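Local coordinates for succinate-semialdehyde dehydrogenase (Streptococcus pyogenes MGAS1882, PDB 4OGD) that oxidises succinic semialdehyde to succinate with NADP+ as cofactor, as a member of the aldehyde dehydrogenase family, at the interface of chains A and B. Coordinates in Å, arbitrary orientation; residue numbers count along the deposited sequence, not the author numbering. Chains: chain A/B, Succinate-semialdehyde dehydrogenase.

Contact 1: the interface of chains A and B. Residues chain A 425, 441; chain B 117, 449.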
# COMPACT_ATOMS: atom_id res chain seq x y z
N PRO A 425 -4.49 15.53 3.11
CA PRO A 425 -3.98 14.36 2.38
C PRO A 425 -4.03 14.56 0.88
O PRO A 425 -4.99 15.17 0.36
CB PRO A 425 -4.92 13.24 2.81
CG PRO A 425 -6.20 13.93 3.22
CD PRO A 425 -5.78 15.27 3.77
N LEU A 441 -2.24 10.84 7.28
CA LEU A 441 -2.31 9.70 6.36
C LEU A 441 -0.96 9.48 5.68
O LEU A 441 -0.56 8.35 5.41
CB LEU A 441 -3.41 9.89 5.32
CG LEU A 441 -4.84 9.95 5.83
CD1 LEU A 441 -5.85 10.03 4.68
CD2 LEU A 441 -5.16 8.75 6.73
N TYR B 117 -12.28 14.42 4.80
CA TYR B 117 -12.18 13.39 3.77
C TYR B 117 -13.21 12.29 3.98
O TYR B 117 -13.55 11.95 5.11
CB TYR B 117 -10.75 12.85 3.60
CG TYR B 117 -10.22 11.94 4.70
CD1 TYR B 117 -10.45 10.57 4.66
CD2 TYR B 117 -9.43 12.44 5.72
CE1 TYR B 117 -9.94 9.74 5.64
CE2 TYR B 117 -8.91 11.62 6.69
CZ TYR B 117 -9.18 10.26 6.65
OH TYR B 117 -8.66 9.43 7.62
N GLU B 449 -9.67 7.56 0.12
CA GLU B 449 -9.69 8.64 1.10
C GLU B 449 -9.78 9.94 0.31
O GLU B 449 -8.78 10.42 -0.23
CB GLU B 449 -8.44 8.57 1.98
CG GLU B 449 -8.46 7.35 2.90
CD GLU B 449 -7.08 6.79 3.17
OE1 GLU B 449 -6.29 6.64 2.20
OE2 GLU B 449 -6.79 6.49 4.35
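A:Leu441 reaches across to B:Tyr117 and B:Glu449 with both of its methyl branches, in a part of this aldehyde dehydrogenase dimer where a 3-10 turn (441-443) of one subunit meets strands 113-120 and 448-455 of the other. The leucine points toward chain B while the tyrosine and glutamate point back at it. Its CD1 methyl sits 3.9 Å above the plane of the B:Tyr117 ring, off centre and toward the rim, where it also lies 3.9 Å from ring atom CZ. The other branch, CD2, goes to the phenol end instead, 3.7 Å from the hydroxyl OH of B:Tyr117. B:Glu449 flanks the same leucine with its CB, CG, CD and OE2. Its CB and CG lie against CD1, and its carboxylate carbon CD comes to 3.8 Å from CD1 of A:Leu441. The carboxylate oxygen OE2 of B:Glu449 packs against both methyls in van der Waals contact, 3.7 Å from CD2 of A:Leu441. A bend at chi2 (148°) helps bring this carboxylate round beside the leucine. Within chain B, the CB and CG methylenes of B:Glu449 run past the face that receives the leucine methyl, beside ring atoms CD1 and CE1 of B:Tyr117, so methyl and methylenes share one face of the tyrosine. A:Pro425 is a looser neighbour, its ring carbon CG standing 4.4 Å from CD2 of B:Tyr117.

Contact 2: the interface of chains A and B. Residues chain A 216-217, 220-221; chain B 213, 216-217.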
# COMPACT_ATOMS: atom_id res chain seq x y z
N ALA A 216 6.77 0.09 -9.92
CA ALA A 216 5.88 -0.74 -9.10
C ALA A 216 6.00 -2.21 -9.48
O ALA A 216 5.88 -3.10 -8.63
CB ALA A 216 4.43 -0.26 -9.22
N GLU A 217 6.23 -2.47 -10.77
CA GLU A 217 6.46 -3.84 -11.23
C GLU A 217 7.71 -4.43 -10.57
O GLU A 217 7.68 -5.56 -10.07
CB GLU A 217 6.57 -3.88 -12.76
CG GLU A 217 6.82 -5.26 -13.34
CD GLU A 217 7.03 -5.24 -14.84
OE1 GLU A 217 6.72 -4.22 -15.48
OE2 GLU A 217 7.51 -6.26 -15.39
N GLY A 220 7.10 -4.99 -6.81
CA GLY A 220 6.29 -6.17 -6.55
C GLY A 220 7.11 -7.44 -6.67
O GLY A 220 6.99 -8.34 -5.83
N LYS A 221 7.95 -7.50 -7.70
CA LYS A 221 8.86 -8.65 -7.89
C LYS A 221 9.67 -8.92 -6.63
O LYS A 221 9.99 -10.07 -6.31
CB LYS A 221 9.78 -8.37 -9.08
CG LYS A 221 10.76 -9.48 -9.44
CD LYS A 221 11.56 -9.08 -10.67
CE LYS A 221 12.65 -10.09 -11.00
NZ LYS A 221 13.23 -9.84 -12.36
N ALA B 213 5.03 -12.59 -4.86
CA ALA B 213 5.88 -11.84 -5.77
C ALA B 213 5.33 -11.82 -7.20
O ALA B 213 5.35 -10.78 -7.86
CB ALA B 213 7.32 -12.38 -5.75
N ALA B 216 2.15 -9.52 -7.09
CA ALA B 216 2.50 -8.12 -6.86
C ALA B 216 3.22 -7.52 -8.06
O ALA B 216 3.02 -6.35 -8.37
CB ALA B 216 3.35 -7.96 -5.58
N GLU B 217 4.05 -8.32 -8.73
CA GLU B 217 4.71 -7.85 -9.95
C GLU B 217 3.66 -7.51 -11.01
O GLU B 217 3.72 -6.45 -11.64
CB GLU B 217 5.72 -8.88 -10.48
CG GLU B 217 6.47 -8.41 -11.72
CD GLU B 217 7.52 -9.39 -12.23
OE1 GLU B 217 7.72 -10.45 -11.60
OE2 GLU B 217 8.15 -9.09 -13.27
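B:Glu217 packs against A:Glu217 and A:Lys221, where helix 209-221 of each Rossmann-type domain of this aldehyde dehydrogenase meets its copy near the two-fold axis. Its CB rests on the backbone of the partner helix, 3.8 Å from the amide N of A:Lys221. CG of B:Glu217 comes next, 3.5 Å from the carbonyl O of A:Glu217. The same CG lies 3.6 Å from CG of A:Glu217, methylene against methylene near the axis. With CG anti to the backbone N (chi1 -178°) and the chain extended beyond it, the side chain runs outward along the partner surface. The carboxylate carbon CD of B:Glu217 then meets the aliphatic start of A:Lys221, 4.0 Å from CB of A:Lys221, the two side chains lying side by side and pointing the same way. At the tip the oxygens part company. OE1 stays with the CB and CG methylenes of the lysine, while OE2 faces OE2 of A:Glu217 at 3.6 Å, the two carboxylates nearly coplanar (28° between planes). The like charges would probably disfavour one another and may raise the pKa of one acid; the ammonium NZ of A:Lys221, 5.2 Å from OE2 of B:Glu217, may ease this without touching. Behind the glutamate, small residues probably allow the helices to come close: the methyl CB of B:Ala216 is 3.6 Å from CA of A:Gly220, and CB of B:Ala213 borders the carbonyl of A:Lys221.

The C-alpha centres of contact 1 and contact 2 are about 25 Å apart, and the two patches have no residue in common. Contact 2 uses helix 209-221 from both chains and so lies close to the two-fold axis, where a residue can face its own copy. Contact 1 pairs different elements, a loop and 3-10 turn of chain A with two strands of chain B, and is repeated elsewhere with the chains exchanged. Together they join the subunits through both helix packing and strand-borne side chains, consistent with the dimer that is the common building unit of the family, though the structure alone does not prove it in solution.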